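PDB 5C17: MerB2 from Bacillus megaterium, which probably acts as an alkylmercury lyase, an enzyme that cleaves carbon-mercury bonds, and is seen here with a mercury(II) ion bound. Local coordinates for residues I119-I130 with H169-W180. Residues are numbered along the deposited sequence; the frame is centred on the assembly and turned at random. Where two conformers were deposited one is given.
Sequences IHSRCAYTGEPI and HYFSSVEHANKW
Y125 lays one face of its ring on the first turns of helix 174-183: K179 CB sits 3.9 Å from the ring centroid, and W180 CB packs 3.7 Å from Y125 CD1. With CG anti to the backbone N (chi1 -169°), the side chain carries the ring across the helix, at about a right angle to the K179 side chain, and its OH hydrogen-bonds E183. Replaced by alanine, Y125 would probably leave K179 CB and W180 CB without their cover and E183 without its phenol partner. F171 CE1 packs against A124 CB and Y125 CB, while I130 CD1 presses on Y170 CB at 3.6 Å and I130 CG2 lies over that ring's face. T126 CG2 stands over the imidazole of H176. A124 N gives a nearly straight bond (172°) to Y170 O at 3.0 Å, and water 1 links R122 O to Y170 N. The buried sulfur of C123 accepts from S172 N at 3.2 Å and from T126 N within its own turn. Beyond the sulfur, S172 OG shares a hydrogen bond with H176 ND1, and T126 OG1 donates to E128 OE2 while closing an ST turn with E128 N. The arrangement is the connecting loop of a β-hairpin, between strands 117-122 and 129-135, docked on a strand-to-helix connection whose helix S173 N-caps.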
# COMPACT_ATOMS: atom_id res chain seq x y z
N ILE A 119 -13.57 0.96 3.59
CA ILE A 119 -12.60 1.99 3.26
C ILE A 119 -13.26 3.36 3.33
O ILE A 119 -14.34 3.55 2.79
CB ILE A 119 -12.07 1.80 1.79
CG1 ILE A 119 -11.39 0.43 1.65
CG2 ILE A 119 -11.15 2.95 1.36
CD1 ILE A 119 -11.32 -0.06 0.23
N HIS A 120 -12.57 4.29 3.98
CA HIS A 120 -12.97 5.69 3.97
C HIS A 120 -11.78 6.52 3.50
O HIS A 120 -10.67 6.37 4.03
CB HIS A 120 -13.45 6.17 5.34
CG HIS A 120 -14.07 7.53 5.33
ND1 HIS A 120 -13.33 8.69 5.24
CD2 HIS A 120 -15.36 7.92 5.40
CE1 HIS A 120 -14.13 9.73 5.24
NE2 HIS A 120 -15.38 9.30 5.35
N SER A 121 -12.02 7.37 2.52
CA SER A 121 -10.97 8.20 1.96
C SER A 121 -11.54 9.52 1.49
O SER A 121 -12.65 9.89 1.90
CB SER A 121 -10.25 7.45 0.84
OG SER A 121 -9.09 8.13 0.40
N ARG A 122 -10.80 10.22 0.65
CA ARG A 122 -11.17 11.56 0.18
C ARG A 122 -10.86 11.71 -1.29
O ARG A 122 -9.86 11.19 -1.76
CB ARG A 122 -10.37 12.64 0.93
CG ARG A 122 -10.68 12.74 2.42
CD ARG A 122 -11.95 13.48 2.66
NE ARG A 122 -12.36 13.40 4.05
CZ ARG A 122 -13.46 13.98 4.54
NH1 ARG A 122 -14.23 14.72 3.74
NH2 ARG A 122 -13.79 13.83 5.80
N CYS A 123 -11.70 12.45 -2.00
CA CYS A 123 -11.38 12.84 -3.37
C CYS A 123 -10.24 13.84 -3.32
O CYS A 123 -10.32 14.85 -2.64
CB CYS A 123 -12.58 13.49 -4.05
SG CYS A 123 -12.24 14.09 -5.73
N ALA A 124 -9.17 13.56 -4.06
CA ALA A 124 -8.00 14.43 -4.08
C ALA A 124 -8.31 15.78 -4.71
O ALA A 124 -7.54 16.73 -4.53
CB ALA A 124 -6.84 13.77 -4.78
N TYR A 125 -9.40 15.89 -5.45
CA TYR A 125 -9.80 17.17 -6.01
C TYR A 125 -10.79 17.90 -5.11
O TYR A 125 -10.50 18.98 -4.61
CB TYR A 125 -10.34 17.04 -7.42
CG TYR A 125 -10.49 18.39 -8.09
CD1 TYR A 125 -9.38 19.20 -8.32
CD2 TYR A 125 -11.73 18.88 -8.46
CE1 TYR A 125 -9.49 20.43 -8.91
CE2 TYR A 125 -11.85 20.14 -9.07
CZ TYR A 125 -10.73 20.89 -9.30
OH TYR A 125 -10.84 22.14 -9.88
N THR A 126 -11.96 17.32 -4.87
CA THR A 126 -13.02 18.05 -4.19
C THR A 126 -12.95 18.02 -2.68
O THR A 126 -13.60 18.83 -2.03
CB THR A 126 -14.40 17.53 -4.55
OG1 THR A 126 -14.58 16.26 -3.91
CG2 THR A 126 -14.60 17.43 -6.06
N GLY A 127 -12.21 17.07 -2.12
CA GLY A 127 -12.17 16.90 -0.68
C GLY A 127 -13.34 16.12 -0.11
O GLY A 127 -13.41 15.90 1.10
N GLU A 128 -14.28 15.71 -0.95
CA GLU A 128 -15.46 15.02 -0.45
C GLU A 128 -15.10 13.61 0.04
O GLU A 128 -14.10 13.03 -0.39
CB GLU A 128 -16.53 14.95 -1.53
CG GLU A 128 -16.27 13.93 -2.62
CD GLU A 128 -17.21 14.14 -3.79
OE1 GLU A 128 -18.26 13.48 -3.83
OE2 GLU A 128 -16.91 15.00 -4.64
N PRO A 129 -15.94 13.05 0.93
CA PRO A 129 -15.64 11.70 1.42
C PRO A 129 -15.91 10.63 0.36
O PRO A 129 -16.85 10.74 -0.42
CB PRO A 129 -16.58 11.55 2.62
CG PRO A 129 -17.71 12.49 2.33
CD PRO A 129 -17.11 13.63 1.59
N ILE A 130 -15.09 9.59 0.38
CA ILE A 130 -15.24 8.41 -0.46
C ILE A 130 -15.38 7.20 0.45
O ILE A 130 -14.61 7.07 1.41
CB ILE A 130 -14.02 8.27 -1.38
CG1 ILE A 130 -14.05 9.43 -2.39
CG2 ILE A 130 -13.97 6.88 -2.07
CD1 ILE A 130 -12.97 9.45 -3.36
N HIS A 169 -3.97 8.69 -6.24
CA HIS A 169 -5.12 9.31 -5.64
C HIS A 169 -6.44 8.63 -5.99
O HIS A 169 -6.60 7.97 -6.98
CB HIS A 169 -5.24 10.76 -6.18
CG HIS A 169 -3.99 11.56 -6.06
ND1 HIS A 169 -3.43 11.90 -4.86
CD2 HIS A 169 -3.20 12.09 -7.01
CE1 HIS A 169 -2.35 12.60 -5.08
NE2 HIS A 169 -2.18 12.72 -6.37
N TYR A 170 -7.39 8.84 -5.10
CA TYR A 170 -8.80 8.58 -5.34
C TYR A 170 -9.37 9.89 -5.91
O TYR A 170 -9.04 10.95 -5.48
CB TYR A 170 -9.61 8.27 -4.07
CG TYR A 170 -9.78 6.79 -3.70
CD1 TYR A 170 -10.39 5.88 -4.54
CD2 TYR A 170 -9.37 6.33 -2.47
CE1 TYR A 170 -10.57 4.59 -4.17
CE2 TYR A 170 -9.53 5.02 -2.11
CZ TYR A 170 -10.13 4.14 -2.97
OH TYR A 170 -10.34 2.84 -2.67
N PHE A 171 -10.24 9.74 -6.89
CA PHE A 171 -11.03 10.83 -7.43
C PHE A 171 -12.51 10.42 -7.40
O PHE A 171 -12.88 9.29 -7.68
CB PHE A 171 -10.61 11.30 -8.84
CG PHE A 171 -9.32 12.05 -8.84
CD1 PHE A 171 -9.24 13.32 -8.30
CD2 PHE A 171 -8.15 11.48 -9.33
CE1 PHE A 171 -8.06 13.99 -8.24
CE2 PHE A 171 -6.95 12.18 -9.30
CZ PHE A 171 -6.92 13.43 -8.75
N SER A 172 -13.37 11.38 -7.09
CA SER A 172 -14.80 11.14 -7.02
C SER A 172 -15.43 10.80 -8.37
O SER A 172 -16.50 10.23 -8.41
CB SER A 172 -15.48 12.38 -6.45
OG SER A 172 -15.03 13.56 -7.10
N SER A 173 -14.76 11.18 -9.46
CA SER A 173 -15.20 10.89 -10.82
C SER A 173 -14.05 11.14 -11.77
O SER A 173 -13.09 11.83 -11.42
CB SER A 173 -16.37 11.80 -11.23
OG SER A 173 -15.93 13.14 -11.35
N VAL A 174 -14.18 10.63 -12.98
CA VAL A 174 -13.20 10.95 -14.02
C VAL A 174 -13.25 12.45 -14.35
O VAL A 174 -12.22 13.06 -14.60
CB VAL A 174 -13.43 10.11 -15.30
CG1 VAL A 174 -12.48 10.56 -16.41
CG2 VAL A 174 -13.24 8.61 -14.99
N GLU A 175 -14.45 13.02 -14.35
CA GLU A 175 -14.58 14.43 -14.65
C GLU A 175 -13.81 15.27 -13.62
O GLU A 175 -13.14 16.23 -13.96
CB GLU A 175 -16.06 14.82 -14.70
CG GLU A 175 -16.85 14.19 -15.88
CD GLU A 175 -17.08 12.69 -15.76
OE1 GLU A 175 -17.23 12.17 -14.64
OE2 GLU A 175 -17.11 12.02 -16.82
N HIS A 176 -13.84 14.87 -12.35
CA HIS A 176 -13.07 15.59 -11.34
C HIS A 176 -11.57 15.31 -11.44
O HIS A 176 -10.76 16.22 -11.24
CB HIS A 176 -13.64 15.32 -9.95
CG HIS A 176 -14.95 15.98 -9.71
ND1 HIS A 176 -15.84 15.56 -8.75
CD2 HIS A 176 -15.50 17.08 -10.28
CE1 HIS A 176 -16.90 16.35 -8.76
NE2 HIS A 176 -16.72 17.28 -9.69
N ALA A 177 -11.20 14.08 -11.78
CA ALA A 177 -9.81 13.77 -12.07
C ALA A 177 -9.29 14.70 -13.17
O ALA A 177 -8.16 15.20 -13.12
CB ALA A 177 -9.65 12.32 -12.47
N ASN A 178 -10.12 14.91 -14.19
CA ASN A 178 -9.72 15.77 -15.30
C ASN A 178 -9.55 17.24 -14.92
O ASN A 178 -8.67 17.91 -15.45
CB ASN A 178 -10.70 15.63 -16.47
CG ASN A 178 -10.52 14.32 -17.19
OD1 ASN A 178 -9.47 13.68 -17.09
ND2 ASN A 178 -11.54 13.89 -17.92
N LYS A 179 -10.39 17.73 -14.02
CA LYS A 179 -10.21 19.09 -13.48
C LYS A 179 -8.88 19.19 -12.75
O LYS A 179 -8.14 20.15 -12.93
CB LYS A 179 -11.36 19.47 -12.54
CG LYS A 179 -12.68 19.67 -13.25
CD LYS A 179 -13.78 20.14 -12.30
CE LYS A 179 -13.64 21.60 -11.88
NZ LYS A 179 -14.77 22.00 -11.00
N TRP A 180 -8.56 18.17 -11.97
CA TRP A 180 -7.30 18.14 -11.25
C TRP A 180 -6.14 18.10 -12.23
O TRP A 180 -5.16 18.84 -12.08
CB TRP A 180 -7.27 16.93 -10.30
CG TRP A 180 -5.98 16.69 -9.60
CD1 TRP A 180 -5.59 17.20 -8.39
CD2 TRP A 180 -4.91 15.86 -10.05
NE1 TRP A 180 -4.34 16.73 -8.07
CE2 TRP A 180 -3.90 15.91 -9.07
CE3 TRP A 180 -4.71 15.07 -11.19
CZ2 TRP A 180 -2.70 15.19 -9.20
CZ3 TRP A 180 -3.53 14.37 -11.32
CH2 TRP A 180 -2.54 14.44 -10.33
O HOH W 1 -7.21 10.55 -2.64